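PDB 5K8R: protocadherin gamma-B3 from Homo sapiens, which probably acts as a calcium-dependent cell-adhesion protein that may help establish and maintain specific neuronal connections in the brain. Local coordinates for residues P32-R37 and E81-F86; D204-P209 and A291-H296; M216-V221 and K302-I307. One frame throughout, in Å; residues are numbered along the deposited sequence.

Contact 1. Residues P32-R37 and E81-F86; sequences PTRNLR and EKPLNF
E81 meets N35 and R37 through a single carboxylate oxygen. N35 ND2 donates to E81 OE2 at 2.7 Å, nearly in line with the C-O bond. R37 NH1 reaches E81 OE2 at 3.0 Å in a salt bridge, coming in from above the carboxylate plane. The two donors lie on opposite faces of that plane. The other oxygen, E81 OE1, has K82 NZ as a long salt-bridge partner at 3.7 Å. The backbone of E81 is matched as well. E81 N donates to R34 O at 2.9 Å. R34 NE donates to E81 O at 3.1 Å; the oxygen lies in the guanidinium plane, but NE sits above the carbonyl plane. The R34 chain bends at chi2 and chi3 toward the K82-P83 backbone, and P83 CD lies over one guanidinium face. The contact joins the end of helix 31-34, where N35 leaves helical geometry with positive phi, to the turn before strand 85-94 in the first cadherin repeat. K82 N donates to E322 of the second subunit, so the turn also meets the antiparallel dimer partner. With R37 and K82 beside it, the E81 carboxylate is likely to stay ionised, even with E322 of the second subunit close by.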
loop_
_atom_site.group_PDB
_atom_site.type_symbol
_atom_site.label_atom_id
_atom_site.label_comp_id
_atom_site.label_asym_id
_atom_site.label_seq_id
_atom_site.Cartn_x
_atom_site.Cartn_y
_atom_site.Cartn_z
ATOM N N PRO A 32 -6.752 -67.976 -49.416
ATOM C CA PRO A 32 -8.108 -68.225 -48.912
ATOM C C PRO A 32 -8.278 -69.352 -47.900
ATOM O O PRO A 32 -9.078 -69.232 -46.970
ATOM C CB PRO A 32 -8.817 -68.516 -50.233
ATOM C CG PRO A 32 -7.841 -69.339 -51.011
ATOM C CD PRO A 32 -6.473 -69.147 -50.411
ATOM N N THR A 33 -7.517 -70.424 -48.062
ATOM C CA THR A 33 -7.648 -71.600 -47.211
ATOM C C THR A 33 -7.283 -71.248 -45.773
ATOM O O THR A 33 -7.715 -71.913 -44.831
ATOM C CB THR A 33 -6.748 -72.754 -47.690
ATOM O OG1 THR A 33 -6.983 -73.001 -49.082
ATOM C CG2 THR A 33 -7.039 -74.021 -46.900
ATOM N N ARG A 34 -6.511 -70.173 -45.607
ATOM C CA ARG A 34 -6.052 -69.712 -44.307
ATOM C C ARG A 34 -6.925 -68.673 -43.651
ATOM O O ARG A 34 -7.045 -68.634 -42.462
ATOM C CB ARG A 34 -4.616 -69.293 -44.385
ATOM C CG ARG A 34 -3.772 -70.417 -44.900
ATOM C CD ARG A 34 -2.548 -70.642 -44.071
ATOM N NE ARG A 34 -2.897 -70.968 -42.716
ATOM C CZ ARG A 34 -2.006 -71.148 -41.773
ATOM N NH1 ARG A 34 -0.742 -71.029 -42.064
ATOM N NH2 ARG A 34 -2.374 -71.462 -40.559
ATOM N N ASN A 35 -7.539 -67.840 -44.451
ATOM C CA ASN A 35 -8.525 -66.867 -43.978
ATOM C C ASN A 35 -7.956 -65.984 -42.866
ATOM O O ASN A 35 -8.437 -65.969 -41.731
ATOM C CB ASN A 35 -9.799 -67.583 -43.520
ATOM C CG ASN A 35 -10.967 -66.635 -43.334
ATOM O OD1 ASN A 35 -11.003 -65.553 -43.920
ATOM N ND2 ASN A 35 -11.933 -67.040 -42.518
ATOM N N LEU A 36 -6.905 -65.243 -43.215
ATOM C CA LEU A 36 -6.286 -64.330 -42.263
ATOM C C LEU A 36 -7.277 -63.256 -41.842
ATOM O O LEU A 36 -8.095 -62.796 -42.644
ATOM C CB LEU A 36 -5.049 -63.675 -42.881
ATOM C CG LEU A 36 -4.054 -64.562 -43.628
ATOM C CD1 LEU A 36 -2.939 -63.719 -44.226
ATOM C CD2 LEU A 36 -3.487 -65.618 -42.705
ATOM N N ARG A 37 -7.208 -62.850 -40.574
ATOM C CA ARG A 37 -8.035 -61.734 -40.133
ATOM C C ARG A 37 -7.392 -61.058 -38.932
ATOM O O ARG A 37 -6.611 -61.663 -38.198
ATOM C CB ARG A 37 -9.465 -62.183 -39.802
ATOM C CG ARG A 37 -9.555 -63.307 -38.794
ATOM C CD ARG A 37 -10.976 -63.831 -38.686
ATOM N NE ARG A 37 -11.079 -64.948 -37.750
ATOM C CZ ARG A 37 -10.832 -66.213 -38.070
ATOM N NH1 ARG A 37 -10.459 -66.527 -39.303
ATOM N NH2 ARG A 37 -10.951 -67.166 -37.155
ATOM N N GLU A 81 -6.276 -69.733 -39.883
ATOM C CA GLU A 81 -6.859 -71.040 -39.630
ATOM C C GLU A 81 -6.330 -72.041 -40.648
ATOM O O GLU A 81 -5.725 -71.676 -41.660
ATOM C CB GLU A 81 -8.393 -70.992 -39.655
ATOM C CG GLU A 81 -8.996 -70.189 -40.789
ATOM C CD GLU A 81 -10.510 -70.146 -40.722
ATOM O OE1 GLU A 81 -11.125 -71.208 -40.489
ATOM O OE2 GLU A 81 -11.084 -69.050 -40.889
ATOM N N LYS A 82 -6.568 -73.317 -40.353
ATOM C CA LYS A 82 -6.042 -74.433 -41.138
ATOM C C LYS A 82 -4.534 -74.337 -41.375
ATOM O O LYS A 82 -4.097 -74.133 -42.509
ATOM C CB LYS A 82 -6.773 -74.526 -42.481
ATOM C CG LYS A 82 -8.262 -74.796 -42.353
ATOM C CD LYS A 82 -8.927 -74.883 -43.715
ATOM C CE LYS A 82 -10.407 -75.193 -43.586
ATOM N NZ LYS A 82 -11.120 -74.167 -42.777
ATOM N N PRO A 83 -3.728 -74.481 -40.308
ATOM C CA PRO A 83 -4.131 -74.640 -38.906
ATOM C C PRO A 83 -4.312 -73.298 -38.197
ATOM O O PRO A 83 -3.845 -72.275 -38.696
ATOM C CB PRO A 83 -2.967 -75.423 -38.303
ATOM C CG PRO A 83 -1.788 -74.944 -39.072
ATOM C CD PRO A 83 -2.275 -74.670 -40.477
ATOM N N LEU A 84 -4.988 -73.308 -37.050
ATOM C CA LEU A 84 -5.194 -72.084 -36.287
ATOM C C LEU A 84 -3.884 -71.622 -35.661
ATOM O O LEU A 84 -3.154 -72.421 -35.065
ATOM C CB LEU A 84 -6.247 -72.303 -35.203
ATOM C CG LEU A 84 -7.712 -72.195 -35.626
ATOM C CD1 LEU A 84 -8.619 -72.648 -34.499
ATOM C CD2 LEU A 84 -8.040 -70.766 -36.029
ATOM N N ASN A 85 -3.592 -70.330 -35.791
ATOM C CA ASN A 85 -2.360 -69.764 -35.261
ATOM C C ASN A 85 -2.525 -68.262 -35.080
ATOM O O ASN A 85 -3.196 -67.600 -35.879
ATOM C CB ASN A 85 -1.166 -70.052 -36.181
ATOM C CG ASN A 85 -0.455 -71.346 -35.828
ATOM O OD1 ASN A 85 -0.338 -71.703 -34.656
ATOM N ND2 ASN A 85 0.024 -72.053 -36.846
ATOM N N PHE A 86 -1.846 -67.733 -34.066
ATOM C CA PHE A 86 -1.833 -66.306 -33.778
ATOM C C PHE A 86 -0.527 -65.720 -34.326
ATOM O O PHE A 86 0.517 -66.371 -34.292
ATOM C CB PHE A 86 -1.937 -66.056 -32.274
ATOM C CG PHE A 86 -3.346 -65.871 -31.787
ATOM C CD1 PHE A 86 -4.326 -65.377 -32.631
ATOM C CD2 PHE A 86 -3.691 -66.192 -30.485
ATOM C CE1 PHE A 86 -5.623 -65.205 -32.186
ATOM C CE2 PHE A 86 -4.985 -66.024 -30.032
ATOM C CZ PHE A 86 -5.954 -65.529 -30.885
#

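Contact 2. Residues D204-P209 and A291-H296; sequences DANDNP and AKDGGH. With CA (calcium ion), chain J; CA (calcium ion), chain H; CA (calcium ion), chain I.
N206 and D293 meet at one calcium ion, gripped from both segments. N208 O binds it at 2.4 Å from the D204-P209 loop, and D293 OD2 binds it at 2.7 Å from just past the end of strand 284-292. The side chain of N206 completes the share of the two segments. N206 and D293 reach toward each other tip to tip, their flat groups turned 57° apart. The amide end of N206 also lies against G295 CA, in the type I turn from D293 to H296. The first torsion of D293 (58°) sets CG between the backbone N and the carbonyl carbon, from where OD2 reaches the ion. D238, D240 and N244 supply the remaining ligands of this ion.

Two further calcium ions lie on the other side of the loop. D207 bridges them, with OD1 2.5 Å from one ion and OD2 2.5 Å from the other. The ion at D207 OD1 is also bound by D204 OD1 and by A205 O, the latter at 2.4 Å. E114 and E173 help bind both of these ions. D240 binds the ion at D207 OD1 through one oxygen and the ion at D293 through the other, linking the two sites. On the far side of the turn, H296 packs on A203 of the second subunit.

The sequence DANDNP is the calcium-binding linker motif of cadherins, here between the second and third repeats. Acidic groups from both repeats converge on the ions. Without calcium they would probably repel one another, and the junction would be likely to become flexible.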
loop_
_atom_site.group_PDB
_atom_site.type_symbol
_atom_site.label_atom_id
_atom_site.label_comp_id
_atom_site.label_asym_id
_atom_site.label_seq_id
_atom_site.Cartn_x
_atom_site.Cartn_y
_atom_site.Cartn_z
ATOM N N ASP A 204 0.648 1.132 -8.995
ATOM C CA ASP A 204 1.138 2.408 -8.492
ATOM C C ASP A 204 2.006 2.218 -7.255
ATOM O O ASP A 204 1.727 1.371 -6.402
ATOM C CB ASP A 204 -0.030 3.336 -8.156
ATOM C CG ASP A 204 0.430 4.712 -7.705
ATOM O OD1 ASP A 204 1.288 5.310 -8.390
ATOM O OD2 ASP A 204 -0.062 5.193 -6.663
ATOM N N ALA A 205 3.061 3.022 -7.165
ATOM C CA ALA A 205 3.880 3.128 -5.970
ATOM C C ALA A 205 3.903 4.578 -5.508
ATOM O O ALA A 205 3.682 5.505 -6.292
ATOM C CB ALA A 205 5.308 2.631 -6.220
ATOM N N ASN A 206 4.171 4.770 -4.219
ATOM C CA ASN A 206 4.175 6.109 -3.630
ATOM C C ASN A 206 5.540 6.775 -3.822
ATOM O O ASN A 206 6.249 7.110 -2.873
ATOM C CB ASN A 206 3.796 6.038 -2.156
ATOM C CG ASN A 206 3.432 7.395 -1.586
ATOM O OD1 ASN A 206 2.622 8.122 -2.159
ATOM N ND2 ASN A 206 4.042 7.747 -0.463
ATOM N N ASP A 207 5.899 6.969 -5.089
ATOM C CA ASP A 207 7.172 7.573 -5.455
ATOM C C ASP A 207 7.059 9.068 -5.729
ATOM O O ASP A 207 8.007 9.665 -6.253
ATOM C CB ASP A 207 7.766 6.859 -6.674
ATOM C CG ASP A 207 6.766 6.690 -7.804
ATOM O OD1 ASP A 207 5.788 7.462 -7.870
ATOM O OD2 ASP A 207 6.965 5.778 -8.636
ATOM N N ASN A 208 5.932 9.684 -5.391
ATOM C CA ASN A 208 5.720 11.114 -5.613
ATOM C C ASN A 208 5.223 11.755 -4.326
ATOM O O ASN A 208 4.093 11.459 -3.886
ATOM C CB ASN A 208 4.728 11.351 -6.748
ATOM C CG ASN A 208 5.285 10.959 -8.101
ATOM O OD1 ASN A 208 6.016 11.725 -8.729
ATOM N ND2 ASN A 208 4.942 9.760 -8.560
ATOM N N PRO A 209 6.013 12.615 -3.690
ATOM C CA PRO A 209 5.534 13.328 -2.500
ATOM C C PRO A 209 4.547 14.413 -2.886
ATOM O O PRO A 209 4.465 14.797 -4.062
ATOM C CB PRO A 209 6.819 13.930 -1.906
ATOM C CG PRO A 209 7.953 13.213 -2.588
ATOM C CD PRO A 209 7.439 12.865 -3.945
ATOM N N ALA A 291 1.590 18.774 4.625
ATOM C CA ALA A 291 0.726 17.927 3.815
ATOM C C ALA A 291 1.318 16.527 3.762
ATOM O O ALA A 291 2.499 16.360 3.435
ATOM C CB ALA A 291 0.564 18.487 2.400
ATOM N N LYS A 292 0.502 15.526 4.088
ATOM C CA LYS A 292 0.926 14.134 4.089
ATOM C C LYS A 292 0.051 13.320 3.146
ATOM O O LYS A 292 -1.095 13.684 2.869
ATOM C CB LYS A 292 0.864 13.530 5.498
ATOM C CG LYS A 292 1.792 14.184 6.507
ATOM C CD LYS A 292 1.570 13.615 7.899
ATOM C CE LYS A 292 1.749 12.105 7.917
ATOM N NZ LYS A 292 1.487 11.531 9.266
ATOM N N ASP A 293 0.599 12.212 2.655
ATOM C CA ASP A 293 -0.151 11.286 1.822
ATOM C C ASP A 293 -0.298 9.944 2.542
ATOM O O ASP A 293 0.021 9.812 3.731
ATOM C CB ASP A 293 0.511 11.136 0.446
ATOM C CG ASP A 293 1.953 10.658 0.524
ATOM O OD1 ASP A 293 2.427 10.323 1.630
ATOM O OD2 ASP A 293 2.610 10.606 -0.538
ATOM N N GLY A 294 -0.791 8.941 1.812
ATOM C CA GLY A 294 -0.988 7.631 2.414
ATOM C C GLY A 294 0.315 6.934 2.760
ATOM O O GLY A 294 0.401 6.232 3.771
ATOM N N GLY A 295 1.340 7.116 1.932
ATOM C CA GLY A 295 2.654 6.563 2.180
ATOM C C GLY A 295 3.535 7.398 3.083
ATOM O O GLY A 295 4.745 7.153 3.146
ATOM N N HIS A 296 2.964 8.385 3.774
ATOM C CA HIS A 296 3.649 9.222 4.754
ATOM C C HIS A 296 4.722 10.113 4.137
ATOM O O HIS A 296 5.637 10.555 4.840
ATOM C CB HIS A 296 4.250 8.376 5.883
ATOM C CG HIS A 296 3.255 7.487 6.561
ATOM N ND1 HIS A 296 3.095 6.159 6.229
ATOM C CD2 HIS A 296 2.356 7.740 7.541
ATOM C CE1 HIS A 296 2.147 5.629 6.982
ATOM N NE2 HIS A 296 1.683 6.569 7.787
HETATM CA CA CA J . 3.547 6.569 -8.482
HETATM CA CA CA H . 2.182 10.255 -3.182
HETATM CA CA CA I . 6.504 6.908 -10.833
HETATM O O HOH W 1 8.730 6.309 -11.791
#

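Contact 3. Residues M216-V221 and K302-I307; sequences MYRVNV and KVQIDI
R218 and D306 form a salt bridge on the outer face of a parallel strand pair, part of the β-sandwich of the third cadherin repeat. R218 NE donates to D306 OD2 at 2.8 Å, nearly straight (161°). R218 NH2 reaches the same D306 OD2 at 3.2 Å, so two nitrogens grip one oxygen side-on. The guanidinium and carboxylate planes stand 80° apart. The chain of R218, extended from CG to NE with CG anti to the backbone N (chi1 -169°), crosses to D306.

Q304 runs alongside R218, pointing the same way. Its NE2 sits over one guanidinium face, toward the rim, and donates to D306 OD1. S284 OG, on strand 284-292, is also hydrogen-bonded to D306 OD1. An alanine in place of D306 would probably leave the R218 guanidinium without its anionic mate and free to turn, with Q304 NE2 and S284 OG losing a shared partner.

Backbone bonds set the register beneath. Y217, V219 and V221 give their N-H groups to K302, Q304 and D306, while Q304 and D306 give theirs to Y217 and V219.

The opposite face is apolar. Y217 CB lies 4.0 Å from V303 CG2, and V219 packs on strand 230-237 of the facing sheet. The Y217 hydroxyl is hydrogen-bonded to T213. V221 and I305 cross at a slant, V221 CG2 lying 3.8 Å from I305 CG2.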
loop_
_atom_site.group_PDB
_atom_site.type_symbol
_atom_site.label_atom_id
_atom_site.label_comp_id
_atom_site.label_asym_id
_atom_site.label_seq_id
_atom_site.Cartn_x
_atom_site.Cartn_y
_atom_site.Cartn_z
ATOM N N MET A 216 4.474 29.844 -0.066
ATOM C CA MET A 216 4.033 30.886 0.852
ATOM C C MET A 216 2.676 31.394 0.390
ATOM O O MET A 216 2.529 31.806 -0.764
ATOM C CB MET A 216 5.045 32.036 0.913
ATOM C CG MET A 216 4.501 33.315 1.532
ATOM S SD MET A 216 4.099 33.148 3.282
ATOM C CE MET A 216 5.732 32.934 3.986
ATOM N N TYR A 217 1.693 31.356 1.285
ATOM C CA TYR A 217 0.349 31.862 1.017
ATOM C C TYR A 217 0.139 33.097 1.886
ATOM O O TYR A 217 -0.159 32.984 3.079
ATOM C CB TYR A 217 -0.708 30.798 1.297
ATOM C CG TYR A 217 -0.573 29.549 0.455
ATOM C CD1 TYR A 217 -1.151 29.471 -0.805
ATOM C CD2 TYR A 217 0.125 28.444 0.925
ATOM C CE1 TYR A 217 -1.034 28.329 -1.577
ATOM C CE2 TYR A 217 0.248 27.298 0.161
ATOM C CZ TYR A 217 -0.334 27.246 -1.088
ATOM O OH TYR A 217 -0.214 26.106 -1.851
ATOM N N ARG A 218 0.295 34.275 1.289
ATOM C CA ARG A 218 0.153 35.535 2.004
ATOM C C ARG A 218 -1.181 36.185 1.662
ATOM O O ARG A 218 -1.631 36.139 0.513
ATOM C CB ARG A 218 1.303 36.488 1.671
ATOM C CG ARG A 218 1.365 37.715 2.566
ATOM C CD ARG A 218 2.627 38.526 2.318
ATOM N NE ARG A 218 2.740 39.654 3.239
ATOM C CZ ARG A 218 3.757 40.510 3.255
ATOM N NH1 ARG A 218 4.757 40.369 2.396
ATOM N NH2 ARG A 218 3.775 41.507 4.128
ATOM N N VAL A 219 -1.810 36.790 2.668
ATOM C CA VAL A 219 -3.113 37.420 2.500
ATOM C C VAL A 219 -3.267 38.473 3.585
ATOM O O VAL A 219 -2.678 38.364 4.664
ATOM C CB VAL A 219 -4.250 36.366 2.551
ATOM C CG1 VAL A 219 -4.368 35.784 3.947
ATOM C CG2 VAL A 219 -5.575 36.967 2.091
ATOM N N ASN A 220 -4.054 39.506 3.292
ATOM C CA ASN A 220 -4.331 40.586 4.231
ATOM C C ASN A 220 -5.825 40.604 4.523
ATOM O O ASN A 220 -6.640 40.703 3.599
ATOM C CB ASN A 220 -3.869 41.935 3.671
ATOM C CG ASN A 220 -3.850 43.034 4.720
ATOM O OD1 ASN A 220 -4.740 43.124 5.567
ATOM N ND2 ASN A 220 -2.827 43.880 4.668
ATOM N N VAL A 221 -6.180 40.503 5.803
ATOM C CA VAL A 221 -7.567 40.544 6.242
ATOM C C VAL A 221 -7.700 41.579 7.348
ATOM O O VAL A 221 -6.775 41.795 8.136
ATOM C CB VAL A 221 -8.064 39.162 6.725
ATOM C CG1 VAL A 221 -8.118 38.182 5.563
ATOM C CG2 VAL A 221 -7.170 38.632 7.834
ATOM N N LYS A 302 4.365 27.583 4.130
ATOM C CA LYS A 302 4.075 28.579 5.148
ATOM C C LYS A 302 2.875 29.417 4.731
ATOM O O LYS A 302 2.530 29.511 3.550
ATOM C CB LYS A 302 5.287 29.484 5.415
ATOM C CG LYS A 302 6.461 28.768 6.065
ATOM C CD LYS A 302 7.556 29.742 6.466
ATOM C CE LYS A 302 8.703 29.025 7.163
ATOM N NZ LYS A 302 9.759 29.974 7.616
ATOM N N VAL A 303 2.239 30.023 5.730
ATOM C CA VAL A 303 1.062 30.862 5.546
ATOM C C VAL A 303 1.257 32.123 6.375
ATOM O O VAL A 303 1.496 32.041 7.585
ATOM C CB VAL A 303 -0.231 30.137 5.959
ATOM C CG1 VAL A 303 -1.347 31.137 6.202
ATOM C CG2 VAL A 303 -0.638 29.130 4.894
ATOM N N GLN A 304 1.166 33.282 5.729
ATOM C CA GLN A 304 1.305 34.570 6.401
ATOM C C GLN A 304 -0.016 35.318 6.289
ATOM O O GLN A 304 -0.424 35.711 5.191
ATOM C CB GLN A 304 2.453 35.385 5.808
ATOM C CG GLN A 304 2.703 36.700 6.532
ATOM C CD GLN A 304 3.981 37.381 6.088
ATOM O OE1 GLN A 304 4.835 36.770 5.447
ATOM N NE2 GLN A 304 4.120 38.657 6.429
ATOM N N ILE A 305 -0.679 35.512 7.424
ATOM C CA ILE A 305 -1.944 36.228 7.504
ATOM C C ILE A 305 -1.660 37.576 8.149
ATOM O O ILE A 305 -1.402 37.656 9.358
ATOM C CB ILE A 305 -2.997 35.443 8.296
ATOM C CG1 ILE A 305 -3.172 34.043 7.702
ATOM C CG2 ILE A 305 -4.320 36.191 8.312
ATOM C CD1 ILE A 305 -4.062 33.137 8.523
ATOM N N ASP A 306 -1.690 38.634 7.344
ATOM C CA ASP A 306 -1.478 39.986 7.836
ATOM C C ASP A 306 -2.815 40.628 8.180
ATOM O O ASP A 306 -3.800 40.470 7.455
ATOM C CB ASP A 306 -0.740 40.830 6.795
ATOM C CG ASP A 306 0.640 40.290 6.483
ATOM O OD1 ASP A 306 1.294 39.757 7.404
ATOM O OD2 ASP A 306 1.072 40.398 5.316
ATOM N N ILE A 307 -2.843 41.350 9.298
ATOM C CA ILE A 307 -4.052 41.991 9.798
ATOM C C ILE A 307 -3.902 43.497 9.633
ATOM O O ILE A 307 -2.880 44.073 10.021
ATOM C CB ILE A 307 -4.320 41.619 11.266
ATOM C CG1 ILE A 307 -4.493 40.106 11.403
ATOM C CG2 ILE A 307 -5.550 42.345 11.784
ATOM C CD1 ILE A 307 -4.875 39.661 12.795
#

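From the N terminus, contact 1 comes first. It closes the loop between residues 32-37 and 81-86 within the first cadherin repeat, before either of the others opens. Contact 2 opens at 204-209, where the second repeat passes into the third. Contact 3 opens soon after, at 216-221. Contact 2 closes at 291-296 and contact 3 at 302-307, so these two cross. Their later segments lie on successive strands, 284-292 and 298-308, which are neighbours in one sheet. The calcium-bound junction thus leads directly into the third repeat; the centres of contacts 2 and 3 are about 27 Å apart. Contact 1 is remote, its centre about 88 Å from that of contact 2.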